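Local coordinates for invasion protein INVA (Salmonella enterica, PDB 2X49) that contributes to the export apparatus of the Salmonella type III secretion system and to invasion of the intestinal epithelium, represented here by its C-terminal domain, at residues Leu61-Ile66 / Val141-Gly146; Ile37-Arg42 / Arg183-Arg188; Glu246-Lys251 / Ala270-Leu275; Leu292-Ser295 / Phe301-Lys304; Asp85-Phe90 / Glu113-Leu118. All coordinates share one frame; numbering follows the deposited sequence.

From the N terminus, contacts 2, 1 and 5 open in turn, at residues 37-42, 61-66 and 85-90, and close in reverse order at 113-118, 141-146 and 183-188. Contact 5 is thus nested within contact 1, and contact 1 within contact 2. Contacts 1 and 2 touch, joining the mixed sheet and helix 27-39 to the end of helix 174-185, whereas contact 5 joins two helices beside the antiparallel sheet, its centre about 35 Å from that of contact 2. Contacts 3 and 4 follow in series without crossing any other loop; they adjoin each other on the C-terminal parallel sheet and its helices. Lys303 of contact 4 packs on Glu187 of contact 2.

Contact 1: Leu61-Ile66 / Val141-Gly146; sequences LLINEI and VNEYFG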
# COMPACT_ATOMS: atom_id res chain seq x y z
N LEU A 61 -10.04 11.45 -6.55
CA LEU A 61 -10.75 10.24 -6.13
C LEU A 61 -11.72 10.59 -5.02
O LEU A 61 -11.33 11.09 -3.98
CB LEU A 61 -9.73 9.16 -5.67
CG LEU A 61 -10.36 7.95 -4.96
CD1 LEU A 61 -11.21 7.15 -5.93
CD2 LEU A 61 -9.26 7.11 -4.30
N LEU A 62 -12.98 10.24 -5.24
CA LEU A 62 -14.04 10.32 -4.23
C LEU A 62 -14.47 8.92 -3.82
O LEU A 62 -14.72 8.02 -4.62
CB LEU A 62 -15.30 11.05 -4.72
CG LEU A 62 -15.13 12.36 -5.42
CD1 LEU A 62 -16.54 12.93 -5.72
CD2 LEU A 62 -14.26 13.29 -4.59
N ILE A 63 -14.50 8.76 -2.51
CA ILE A 63 -15.09 7.58 -1.88
C ILE A 63 -16.25 8.08 -1.01
O ILE A 63 -16.14 9.01 -0.21
CB ILE A 63 -14.03 6.77 -1.04
CG1 ILE A 63 -12.82 6.39 -1.88
CG2 ILE A 63 -14.72 5.54 -0.35
CD1 ILE A 63 -11.64 5.69 -1.05
N ASN A 64 -17.40 7.51 -1.25
CA ASN A 64 -18.62 7.95 -0.58
C ASN A 64 -18.94 9.38 -0.92
O ASN A 64 -19.48 10.16 -0.11
CB ASN A 64 -18.48 7.86 0.95
CG ASN A 64 -18.33 6.46 1.43
OD1 ASN A 64 -19.09 5.56 1.02
ND2 ASN A 64 -17.38 6.25 2.35
N GLU A 65 -18.56 9.72 -2.13
CA GLU A 65 -18.82 11.05 -2.70
C GLU A 65 -18.04 12.14 -1.97
O GLU A 65 -18.26 13.34 -2.13
CB GLU A 65 -20.33 11.39 -2.71
CG GLU A 65 -20.98 10.98 -4.02
CD GLU A 65 -22.49 11.28 -4.07
OE1 GLU A 65 -22.94 12.39 -3.65
OE2 GLU A 65 -23.25 10.40 -4.54
N ILE A 66 -17.10 11.68 -1.15
CA ILE A 66 -16.20 12.60 -0.43
C ILE A 66 -14.80 12.59 -1.02
O ILE A 66 -14.30 11.56 -1.32
CB ILE A 66 -16.15 12.20 1.06
CG1 ILE A 66 -17.56 12.28 1.67
CG2 ILE A 66 -15.20 13.10 1.83
CD1 ILE A 66 -17.64 11.74 3.09
N VAL A 141 -9.71 0.05 2.32
CA VAL A 141 -10.37 -1.25 2.07
C VAL A 141 -11.70 -1.44 2.82
O VAL A 141 -12.65 -2.03 2.29
CB VAL A 141 -9.42 -2.44 2.37
CG1 VAL A 141 -8.97 -2.46 3.80
CG2 VAL A 141 -10.14 -3.75 2.01
N ASN A 142 -11.78 -0.89 4.01
CA ASN A 142 -12.98 -1.09 4.85
C ASN A 142 -14.24 -0.45 4.25
O ASN A 142 -15.37 -0.71 4.67
CB ASN A 142 -12.75 -0.65 6.31
CG ASN A 142 -11.79 -1.57 7.10
OD1 ASN A 142 -10.69 -1.98 6.47
ND2 ASN A 142 -12.01 -1.83 8.29
N GLU A 143 -14.02 0.41 3.26
CA GLU A 143 -15.13 1.14 2.60
C GLU A 143 -15.91 0.26 1.67
O GLU A 143 -17.09 0.55 1.41
CB GLU A 143 -14.65 2.41 1.85
CG GLU A 143 -14.07 3.51 2.76
CD GLU A 143 -15.12 4.24 3.60
OE1 GLU A 143 -16.34 4.11 3.34
OE2 GLU A 143 -14.70 5.00 4.51
N TYR A 144 -15.28 -0.82 1.21
CA TYR A 144 -15.87 -1.70 0.14
C TYR A 144 -15.69 -3.21 0.32
O TYR A 144 -16.00 -4.02 -0.54
CB TYR A 144 -15.38 -1.27 -1.28
CG TYR A 144 -13.91 -1.35 -1.44
CD1 TYR A 144 -13.28 -2.56 -1.70
CD2 TYR A 144 -13.11 -0.25 -1.20
CE1 TYR A 144 -11.92 -2.66 -1.76
CE2 TYR A 144 -11.78 -0.31 -1.28
CZ TYR A 144 -11.15 -1.52 -1.54
OH TYR A 144 -9.80 -1.64 -1.54
N PHE A 145 -15.16 -3.58 1.47
CA PHE A 145 -14.88 -5.02 1.79
C PHE A 145 -15.20 -5.35 3.24
O PHE A 145 -14.75 -4.67 4.16
CB PHE A 145 -13.40 -5.32 1.52
CG PHE A 145 -13.01 -6.74 1.77
CD1 PHE A 145 -13.10 -7.69 0.78
CD2 PHE A 145 -12.57 -7.14 3.05
CE1 PHE A 145 -12.75 -9.03 1.05
CE2 PHE A 145 -12.25 -8.47 3.30
CZ PHE A 145 -12.35 -9.40 2.31
N GLY A 146 -15.94 -6.44 3.40
CA GLY A 146 -16.36 -6.96 4.74
C GLY A 146 -16.73 -8.41 4.81
O GLY A 146 -16.25 -9.24 4.06
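Asn64 and Glu143 are joined by the single hydrogen bond of this contact, which runs from Asn64 ND2 to Glu143 OE1 over a short 2.6 Å with an N-H...O angle of 153°. The acceptor lies close to the plane of the Asn64 amide, yet the donor reaches the carboxylate from well above its plane, and the two flat groups are turned 70° against each other. Next to the hydrogen bond, Ile63 CG2 rests on the aliphatic part of the same glutamate, 3.8 Å from Glu143 CG. The isoleucine places this methyl anti to its backbone nitrogen, and the glutamate chain folds at chi2 (-73°), so its methylene carbons lie on Ile63 while its carboxylate turns to the amide. One side chain therefore serves both a buried apolar residue and an exposed polar one.

Local backbone bonds shape the two loops that carry these side chains. Asn64 and Glu65 are the central residues of a type I' turn, closed by bonds from Ile63 N to Ile66 O and from Ile66 N to Ile63 O, each 3.0 Å long. Within 141-146, Tyr144 N bonds to Val141 O at 3.1 Å, drawing the chain around Glu143 into a bend beyond helix 125-139, and the Tyr144 hydroxyl is hydrogen-bonded to Leu137 O of that helix. Ile63 also packs on Leu10 and Val68 of the adjoining strands. The arrangement is that of a two-residue beta hairpin, strands 58-63 and 66-72 of the mixed sheet, whose turn leans on an interhelical loop.

Contact 2: Ile37-Arg42 / Arg183-Arg188; sequences IDYGVR and RLLSER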
# COMPACT_ATOMS: atom_id res chain seq x y z
N ILE A 37 -6.74 -8.64 -9.67
CA ILE A 37 -5.54 -9.48 -9.91
C ILE A 37 -4.54 -9.30 -8.80
O ILE A 37 -4.01 -10.25 -8.23
CB ILE A 37 -4.92 -9.20 -11.27
CG1 ILE A 37 -5.84 -9.79 -12.34
CG2 ILE A 37 -3.60 -9.95 -11.43
CD1 ILE A 37 -5.60 -9.32 -13.78
N ASP A 38 -4.35 -8.04 -8.47
CA ASP A 38 -3.23 -7.60 -7.61
C ASP A 38 -3.48 -7.88 -6.13
O ASP A 38 -2.56 -8.15 -5.37
CB ASP A 38 -2.83 -6.14 -7.79
CG ASP A 38 -2.14 -5.84 -9.12
OD1 ASP A 38 -1.76 -6.78 -9.86
OD2 ASP A 38 -1.96 -4.62 -9.33
N TYR A 39 -4.74 -7.77 -5.74
CA TYR A 39 -5.12 -7.82 -4.31
C TYR A 39 -6.12 -8.90 -3.93
O TYR A 39 -6.29 -9.21 -2.72
CB TYR A 39 -5.64 -6.44 -3.84
CG TYR A 39 -4.57 -5.40 -3.86
CD1 TYR A 39 -3.57 -5.36 -2.89
CD2 TYR A 39 -4.48 -4.50 -4.92
CE1 TYR A 39 -2.55 -4.46 -2.95
CE2 TYR A 39 -3.45 -3.56 -4.98
CZ TYR A 39 -2.51 -3.54 -3.99
OH TYR A 39 -1.50 -2.63 -4.08
N GLY A 40 -6.79 -9.46 -4.91
CA GLY A 40 -7.70 -10.58 -4.69
C GLY A 40 -9.09 -10.24 -4.25
O GLY A 40 -9.87 -11.11 -3.87
N VAL A 41 -9.40 -8.96 -4.33
CA VAL A 41 -10.76 -8.49 -4.01
C VAL A 41 -11.27 -7.53 -5.06
O VAL A 41 -10.54 -6.93 -5.84
CB VAL A 41 -10.87 -7.90 -2.59
CG1 VAL A 41 -10.41 -8.96 -1.51
CG2 VAL A 41 -10.04 -6.65 -2.50
N ARG A 42 -12.58 -7.40 -5.06
CA ARG A 42 -13.28 -6.64 -6.09
C ARG A 42 -13.57 -5.24 -5.62
O ARG A 42 -13.97 -5.02 -4.48
CB ARG A 42 -14.58 -7.29 -6.44
CG ARG A 42 -14.54 -8.74 -6.78
CD ARG A 42 -14.29 -8.88 -8.23
NE ARG A 42 -14.49 -10.25 -8.71
CZ ARG A 42 -14.20 -10.60 -9.96
NH1 ARG A 42 -13.77 -9.68 -10.77
NH2 ARG A 42 -14.34 -11.84 -10.37
N ARG A 183 -7.11 -6.22 7.55
CA ARG A 183 -5.86 -5.71 8.13
C ARG A 183 -4.67 -5.98 7.23
O ARG A 183 -3.75 -5.18 7.14
CB ARG A 183 -5.69 -6.14 9.58
CG ARG A 183 -6.68 -5.44 10.52
CD ARG A 183 -6.71 -6.03 11.95
NE ARG A 183 -7.72 -5.34 12.80
CZ ARG A 183 -7.54 -4.14 13.32
NH1 ARG A 183 -6.39 -3.52 13.15
NH2 ARG A 183 -8.49 -3.55 14.04
N LEU A 184 -4.72 -7.07 6.49
CA LEU A 184 -3.67 -7.40 5.48
C LEU A 184 -3.76 -6.39 4.32
O LEU A 184 -2.81 -5.69 4.01
CB LEU A 184 -3.78 -8.83 4.98
CG LEU A 184 -3.48 -9.88 6.03
CD1 LEU A 184 -3.84 -11.25 5.43
CD2 LEU A 184 -2.01 -9.76 6.48
N LEU A 185 -4.96 -6.25 3.78
CA LEU A 185 -5.19 -5.41 2.60
C LEU A 185 -4.88 -3.98 2.89
O LEU A 185 -4.37 -3.27 2.04
CB LEU A 185 -6.63 -5.56 2.09
CG LEU A 185 -7.00 -6.89 1.47
CD1 LEU A 185 -8.52 -7.19 1.47
CD2 LEU A 185 -6.47 -6.95 0.04
N SER A 186 -5.16 -3.54 4.13
CA SER A 186 -5.04 -2.11 4.48
C SER A 186 -3.58 -1.71 4.50
O SER A 186 -3.26 -0.52 4.50
CB SER A 186 -5.71 -1.73 5.83
OG SER A 186 -5.00 -2.31 6.90
N GLU A 187 -2.73 -2.73 4.55
CA GLU A 187 -1.25 -2.55 4.55
C GLU A 187 -0.62 -3.02 3.22
O GLU A 187 0.59 -3.29 3.09
CB GLU A 187 -0.60 -3.23 5.77
CG GLU A 187 -0.89 -2.49 7.10
CD GLU A 187 0.07 -2.91 8.23
OE1 GLU A 187 -0.37 -3.60 9.20
OE2 GLU A 187 1.28 -2.60 8.17
N ARG A 188 -1.48 -3.12 2.23
CA ARG A 188 -1.10 -3.39 0.83
C ARG A 188 -0.61 -4.82 0.58
O ARG A 188 0.19 -5.13 -0.31
CB ARG A 188 -0.08 -2.32 0.37
CG ARG A 188 -0.78 -1.28 -0.42
CD ARG A 188 -0.25 0.14 -0.23
NE ARG A 188 1.02 0.21 -0.84
CZ ARG A 188 1.94 1.13 -0.62
NH1 ARG A 188 1.79 2.07 0.29
NH2 ARG A 188 3.06 1.05 -1.32
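Tyr39 and Val41, at and just beyond the C-terminal end of helix 27-39, pack against the Schellman motif that ends helix 174-185, touching its Leu185 and Arg188. Leu185 puts one methyl on each partner. Its CD2 lies 4.0 Å from Tyr39 CB and 3.6 Å from Tyr39 O, while its CD1 meets Val41 CG1 tip to tip at 3.9 Å. The positive phi of Gly40 (84°) turns the chain out of the helix, which lets Val41 follow Tyr39 onto the same leucine.

The tyrosine ring and the arginine chain lie side by side, pointing the same way. Arg188 O sits at the ring edge, 3.9 Å from Tyr39 CE1, and Arg188 CG approaches Tyr39 OH at 4.0 Å. Bends at chi2 and chi3 carry the guanidinium onward, its plane steeply inclined to the ring, to a salt bridge with Glu314. Lys229 NZ of helix 223-231 hydrogen-bonds to both Tyr39 OH and Arg188 O and so links Tyr39 and Arg188 across the two segments.

Arg188 itself has positive phi (71°) and is the C-prime residue of the motif, with its N bonded to Leu185 O at 2.9 Å and Val189 N to Leu184 O. The contact is buried throughout, a largely apolar junction with a polar margin bridged by Lys229, between two helix C-termini, one of them closed by a Schellman motif.

Contact 3: Glu246-Lys251 / Ala270-Leu275; sequences EDVIRK and ANLMDL. With CA (calcium ion), chain F.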
# COMPACT_ATOMS: atom_id res chain seq x y z
N GLU A 246 14.50 2.28 17.04
CA GLU A 246 13.82 1.02 17.36
C GLU A 246 13.68 0.89 18.86
O GLU A 246 12.66 0.41 19.39
CB GLU A 246 14.51 -0.19 16.79
CG GLU A 246 14.25 -0.33 15.31
CD GLU A 246 14.56 -1.73 14.78
OE1 GLU A 246 14.84 -2.63 15.61
OE2 GLU A 246 14.52 -1.90 13.54
N ASP A 247 14.71 1.36 19.54
CA ASP A 247 14.76 1.18 20.99
C ASP A 247 13.77 2.07 21.70
O ASP A 247 13.25 1.70 22.72
CB ASP A 247 16.16 1.35 21.57
CG ASP A 247 16.87 0.03 21.73
OD1 ASP A 247 18.09 -0.02 21.49
OD2 ASP A 247 16.22 -0.98 22.15
N VAL A 248 13.51 3.22 21.13
CA VAL A 248 12.56 4.17 21.75
C VAL A 248 11.21 3.51 21.78
O VAL A 248 10.43 3.60 22.74
CB VAL A 248 12.46 5.50 21.00
CG1 VAL A 248 11.22 6.29 21.45
CG2 VAL A 248 13.72 6.30 21.21
N ILE A 249 10.95 2.81 20.68
CA ILE A 249 9.64 2.19 20.46
C ILE A 249 9.53 1.00 21.39
O ILE A 249 8.54 0.75 22.07
CB ILE A 249 9.45 1.74 19.00
CG1 ILE A 249 9.34 2.97 18.12
CG2 ILE A 249 8.21 0.84 18.91
CD1 ILE A 249 8.07 3.74 18.33
N ARG A 250 10.63 0.30 21.46
CA ARG A 250 10.67 -0.96 22.21
C ARG A 250 10.38 -0.65 23.68
O ARG A 250 9.64 -1.37 24.34
CB ARG A 250 11.98 -1.72 22.00
CG ARG A 250 11.80 -3.21 22.08
CD ARG A 250 13.08 -3.95 21.74
NE ARG A 250 13.79 -3.22 20.71
CZ ARG A 250 14.22 -3.71 19.56
NH1 ARG A 250 14.07 -4.99 19.26
NH2 ARG A 250 14.84 -2.91 18.73
N LYS A 251 10.93 0.46 24.17
CA LYS A 251 10.76 0.78 25.63
C LYS A 251 9.32 1.12 25.97
O LYS A 251 8.90 1.08 27.13
CB LYS A 251 11.64 1.94 26.18
CG LYS A 251 11.60 2.08 27.78
CD LYS A 251 10.31 2.82 28.43
CE LYS A 251 10.28 3.03 29.99
NZ LYS A 251 9.31 2.16 30.92
N ALA A 270 5.51 12.89 19.92
CA ALA A 270 5.55 14.03 18.98
C ALA A 270 6.98 14.29 18.54
O ALA A 270 7.27 14.55 17.36
CB ALA A 270 4.96 15.30 19.59
N ASN A 271 7.87 14.12 19.50
CA ASN A 271 9.32 14.42 19.27
C ASN A 271 9.91 13.34 18.36
O ASN A 271 10.69 13.60 17.45
CB ASN A 271 10.12 14.62 20.56
CG ASN A 271 9.82 15.95 21.17
OD1 ASN A 271 9.35 16.85 20.46
ND2 ASN A 271 10.06 16.10 22.45
N LEU A 272 9.46 12.12 18.58
CA LEU A 272 9.90 11.00 17.73
C LEU A 272 9.39 11.14 16.29
O LEU A 272 10.08 10.85 15.30
CB LEU A 272 9.50 9.65 18.35
CG LEU A 272 9.95 8.47 17.52
CD1 LEU A 272 11.48 8.52 17.41
CD2 LEU A 272 9.46 7.15 18.16
N MET A 273 8.15 11.58 16.17
CA MET A 273 7.57 11.86 14.85
C MET A 273 8.30 12.99 14.12
O MET A 273 8.49 12.94 12.91
CB MET A 273 6.07 12.14 14.90
CG MET A 273 5.23 10.89 15.05
SD MET A 273 5.48 9.72 13.71
CE MET A 273 4.89 10.67 12.31
N ASP A 274 8.72 13.98 14.87
CA ASP A 274 9.47 15.13 14.29
C ASP A 274 10.81 14.61 13.73
O ASP A 274 11.31 15.05 12.67
CB ASP A 274 9.63 16.29 15.26
CG ASP A 274 8.31 17.04 15.48
OD1 ASP A 274 7.41 16.93 14.60
OD2 ASP A 274 8.16 17.75 16.51
N LEU A 275 11.40 13.65 14.45
CA LEU A 275 12.70 13.06 14.02
C LEU A 275 12.51 12.23 12.73
O LEU A 275 13.29 12.28 11.80
CB LEU A 275 13.30 12.18 15.13
CG LEU A 275 14.50 11.35 14.68
CD1 LEU A 275 15.70 12.26 14.36
CD2 LEU A 275 14.86 10.34 15.79
CA CA F . 6.08 19.36 17.45
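Val248 and Leu272, with their CA atoms 8.4 Å apart, mark the closest backbone approach between 246-251 on helix 243-252 and 270-275 on helix 266-280. Between the two segments everything rests on one methyl group. Leu272 CD2 comes tip to tip with Val248 CG1 at 3.8 Å and lies 3.7 Å from Ile249 CD1, the isoleucine chain crossing the leucine at about a right angle. Leu272 extends across the gap because its CG is anti to the backbone nitrogen (chi1 -180°). Val248 forms the outer, exposed side of this small apolar patch, whereas Ile249 and Leu272 are buried and both continue onto Met305 of helix 299-306.

Charges lie on other faces of the helices. Arg250 NH2 forms a salt bridge with Glu246 OE1 at 3.1 Å, and the hydrogen bond within it is weak; Arg250 NE makes a long pairing with Asp247 OD2, and Arg250 NH1 a salt bridge with Asp297. On helix 266-280, Asp274 binds a calcium ion through OD2 alone, at 2.8 Å, its OD1 being 4.0 Å from the metal. The contact is a sparse helix-helix packing in the C-terminal alpha/beta part of the domain, whose helices accompany a parallel sheet.

Contact 4: Leu292-Ser295 / Phe301-Lys304; sequences LLTS and FIKK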
# COMPACT_ATOMS: atom_id res chain seq x y z
N LEU A 292 9.76 0.94 4.70
CA LEU A 292 10.60 1.10 5.89
C LEU A 292 10.87 -0.30 6.45
O LEU A 292 9.99 -1.06 6.52
CB LEU A 292 9.86 1.94 6.93
CG LEU A 292 10.57 2.55 8.08
CD1 LEU A 292 11.85 3.32 7.66
CD2 LEU A 292 9.52 3.50 8.66
N LEU A 293 12.12 -0.58 6.77
CA LEU A 293 12.55 -1.91 7.27
C LEU A 293 12.89 -1.83 8.73
O LEU A 293 13.66 -1.00 9.16
CB LEU A 293 13.82 -2.38 6.53
CG LEU A 293 13.71 -2.58 5.03
CD1 LEU A 293 15.06 -3.09 4.45
CD2 LEU A 293 12.56 -3.52 4.73
N THR A 294 12.32 -2.76 9.47
CA THR A 294 12.57 -2.83 10.91
C THR A 294 12.50 -4.23 11.47
O THR A 294 12.16 -5.18 10.81
CB THR A 294 11.60 -1.98 11.67
OG1 THR A 294 12.18 -1.69 12.95
CG2 THR A 294 10.29 -2.68 11.75
N SER A 295 12.83 -4.34 12.75
CA SER A 295 12.72 -5.62 13.47
C SER A 295 11.27 -6.04 13.61
O SER A 295 10.36 -5.21 13.70
CB SER A 295 13.37 -5.54 14.86
OG SER A 295 14.78 -5.24 14.84
N PHE A 301 4.04 -1.45 15.45
CA PHE A 301 3.94 -0.24 16.29
C PHE A 301 4.43 0.99 15.55
O PHE A 301 3.88 2.09 15.70
CB PHE A 301 4.66 -0.41 17.63
CG PHE A 301 4.14 -1.59 18.40
CD1 PHE A 301 2.88 -1.54 18.99
CD2 PHE A 301 4.85 -2.80 18.46
CE1 PHE A 301 2.35 -2.65 19.68
CE2 PHE A 301 4.32 -3.91 19.15
CZ PHE A 301 3.08 -3.82 19.76
N ILE A 302 5.52 0.80 14.82
CA ILE A 302 6.05 1.86 13.97
C ILE A 302 5.02 2.25 12.91
O ILE A 302 4.78 3.43 12.69
CB ILE A 302 7.40 1.51 13.36
CG1 ILE A 302 8.44 1.43 14.48
CG2 ILE A 302 7.83 2.58 12.32
CD1 ILE A 302 9.75 0.74 14.06
N LYS A 303 4.40 1.25 12.31
CA LYS A 303 3.33 1.48 11.29
C LYS A 303 2.21 2.33 11.89
O LYS A 303 1.87 3.40 11.37
CB LYS A 303 2.80 0.21 10.62
CG LYS A 303 1.50 0.41 9.82
CD LYS A 303 1.73 1.14 8.48
CE LYS A 303 0.42 1.38 7.74
NZ LYS A 303 0.53 2.26 6.57
N LYS A 304 1.75 1.96 13.08
CA LYS A 304 0.65 2.71 13.73
C LYS A 304 1.06 4.12 14.07
O LYS A 304 0.27 5.07 13.94
CB LYS A 304 0.14 1.99 15.00
CG LYS A 304 -1.15 2.57 15.60
CD LYS A 304 -1.80 1.62 16.61
CE LYS A 304 -3.30 1.90 16.80
NZ LYS A 304 -3.59 2.55 18.12
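Ile302 fits against Leu292 and Thr294, two alternate residues of strand 291-294 whose CB atoms both point at helix 299-306. The isoleucine divides its branches between them. With chi1 at -67°, its CG2 stands anti to the backbone nitrogen and meets Leu292 CD2 at 4.1 Å, while CG1 stands anti to the carbonyl carbon and, extended at chi2, sends CD1 toward Thr294. The Leu292 chain crosses the isoleucine at about a right angle and touches the CG2 branch, not CD1.

Thr294 meets the end of the longer arm tip to tip. Its OG1 is 3.6 Å from Ile302 CD1, a van der Waals contact in which CB, at 4.1 Å from the same methyl, also takes part. The threonine rotamer (chi1 -159°) sets OG1 anti to the backbone nitrogen and leaves CG2 in the crowded position between nitrogen and carbonyl carbon. The hydroxyl has its polar partner beyond these two segments: OG1 lies very close to Glu246 OE2, a probable hydrogen bond of doubtful length, and Ser295 OG probably bonds to OE1 of the same carboxylate. Lys303, the next residue on the helix, bridges to Glu314 of the neighbouring strand 314-317.

The contact thus lies within a beta-alpha-beta unit, with the helix packed on its first strand. Its chemistry is apolar on the helix side and mixed on the strand side. No hydrogen bond crosses it: Ile302 offers only methyls, so the buried threonine hydroxyl directs its polar bonding to Glu246 while helix and strand are held together by apolar packing.

Contact 5: Asp85-Phe90 / Glu113-Leu118; sequences DEVVSF and EKLREL
Val87, Phe90, Leu115 and Leu118 make up this wholly apolar contact between 85-90, with its short, weakly bonded helix 86-89, and 113-118 on helix 109-116, beside the antiparallel sheet. Leu115 CD2 touches two partners, 4.2 Å from Val87 CG2 and 4.3 Å from Phe90 CD2. Val87 and Leu115 are buried, Val87 packing also on Ile92 and Tyr120 and Leu115 on Val80 of strand 78-80, while Phe90 reaches the same methyl from the exposed side.

The solvent side contains the closer approach. Leu118 CD1 comes within 3.8 Å of Phe90 CE2, the two side chains arriving from opposite directions and the methyl meeting the ring obliquely. Phe90 reaches over with CG anti to its carbonyl carbon (chi1 -57°), and Glu86 O lies over one ring face, 3.4 Å from the ring plane. Both Phe90 and Leu118 are exposed and touch a crystal neighbour, so their conformations may owe something to the lattice.

Farther along 113-118, Arg116 NE is salt-bridged to Glu113 OE2 at 2.9 Å, on the syn side of the carboxylate, without joining the contact. With no hydrogen bond or salt bridge across the interface, cohesion comes from apolar burial, which is fuller at Val87 and Leu115 than at Phe90 and Leu118.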
# COMPACT_ATOMS: atom_id res chain seq x y z
N ASP A 85 19.20 13.81 -8.11
CA ASP A 85 19.52 15.22 -8.42
C ASP A 85 20.55 15.28 -9.53
O ASP A 85 20.77 16.29 -10.19
CB ASP A 85 20.07 15.97 -7.20
CG ASP A 85 18.97 16.52 -6.32
OD1 ASP A 85 17.88 16.82 -6.85
OD2 ASP A 85 19.23 16.68 -5.11
N GLU A 86 21.18 14.14 -9.70
CA GLU A 86 22.16 13.98 -10.77
C GLU A 86 21.54 14.34 -12.12
O GLU A 86 22.21 14.80 -13.06
CB GLU A 86 22.83 12.59 -10.75
CG GLU A 86 23.01 11.91 -12.09
CD GLU A 86 23.67 10.51 -11.99
OE1 GLU A 86 23.04 9.56 -12.52
OE2 GLU A 86 24.81 10.35 -11.42
N VAL A 87 20.23 14.18 -12.17
CA VAL A 87 19.48 14.38 -13.43
C VAL A 87 19.60 15.82 -13.91
O VAL A 87 19.73 16.11 -15.09
CB VAL A 87 18.01 13.96 -13.31
CG1 VAL A 87 17.19 14.50 -14.47
CG2 VAL A 87 17.91 12.44 -13.18
N VAL A 88 19.58 16.74 -12.95
CA VAL A 88 19.68 18.18 -13.28
C VAL A 88 21.10 18.57 -13.78
O VAL A 88 21.29 19.51 -14.56
CB VAL A 88 19.28 19.05 -12.09
CG1 VAL A 88 19.68 20.55 -12.33
CG2 VAL A 88 17.83 18.85 -11.83
N SER A 89 22.08 17.80 -13.35
CA SER A 89 23.48 17.93 -13.81
C SER A 89 23.62 17.73 -15.27
O SER A 89 24.53 18.25 -15.91
CB SER A 89 24.38 16.91 -13.12
OG SER A 89 24.60 17.36 -11.82
N PHE A 90 22.69 16.97 -15.80
CA PHE A 90 22.75 16.55 -17.22
C PHE A 90 22.03 17.53 -18.11
O PHE A 90 21.94 17.37 -19.34
CB PHE A 90 22.11 15.18 -17.48
CG PHE A 90 22.67 14.08 -16.68
CD1 PHE A 90 24.04 13.87 -16.59
CD2 PHE A 90 21.80 13.19 -16.05
CE1 PHE A 90 24.54 12.80 -15.86
CE2 PHE A 90 22.30 12.13 -15.32
CZ PHE A 90 23.67 11.94 -15.23
N GLU A 113 14.36 8.28 -22.37
CA GLU A 113 15.11 7.27 -23.12
C GLU A 113 16.57 7.41 -22.80
O GLU A 113 17.26 6.44 -22.57
CB GLU A 113 14.84 7.33 -24.60
CG GLU A 113 13.46 6.80 -24.90
CD GLU A 113 13.17 5.52 -24.16
OE1 GLU A 113 13.67 4.47 -24.62
OE2 GLU A 113 12.46 5.57 -23.14
N LYS A 114 17.00 8.64 -22.71
CA LYS A 114 18.36 8.97 -22.28
C LYS A 114 18.62 8.42 -20.89
O LYS A 114 19.65 7.78 -20.62
CB LYS A 114 18.60 10.49 -22.29
CG LYS A 114 20.01 10.87 -22.20
CD LYS A 114 20.33 11.95 -23.24
CE LYS A 114 19.13 12.87 -23.47
NZ LYS A 114 19.41 13.81 -24.60
N LEU A 115 17.66 8.70 -20.02
CA LEU A 115 17.84 8.33 -18.60
C LEU A 115 17.90 6.81 -18.41
O LEU A 115 18.64 6.28 -17.58
CB LEU A 115 16.79 8.97 -17.72
CG LEU A 115 16.96 10.49 -17.59
CD1 LEU A 115 15.88 10.99 -16.67
CD2 LEU A 115 18.34 10.93 -17.11
N ARG A 116 17.14 6.11 -19.21
CA ARG A 116 17.07 4.64 -19.08
C ARG A 116 18.46 4.01 -19.26
O ARG A 116 18.83 2.99 -18.66
CB ARG A 116 16.16 4.01 -20.13
CG ARG A 116 14.68 4.12 -19.84
CD ARG A 116 13.97 2.94 -20.56
NE ARG A 116 12.79 3.35 -21.33
CZ ARG A 116 11.53 3.22 -20.91
NH1 ARG A 116 11.26 2.71 -19.72
NH2 ARG A 116 10.53 3.61 -21.70
N GLU A 117 19.22 4.65 -20.12
CA GLU A 117 20.52 4.11 -20.56
C GLU A 117 21.51 4.21 -19.45
O GLU A 117 22.55 3.59 -19.44
CB GLU A 117 21.06 4.83 -21.80
CG GLU A 117 20.14 4.69 -22.99
CD GLU A 117 19.64 3.27 -23.15
OE1 GLU A 117 20.07 2.59 -24.12
OE2 GLU A 117 18.85 2.81 -22.30
N LEU A 118 21.13 5.05 -18.50
CA LEU A 118 21.96 5.34 -17.31
C LEU A 118 21.40 4.61 -16.11
O LEU A 118 21.86 4.76 -14.96
CB LEU A 118 22.01 6.84 -17.00
CG LEU A 118 22.67 7.77 -18.03
CD1 LEU A 118 22.15 9.22 -17.83
CD2 LEU A 118 24.18 7.70 -17.97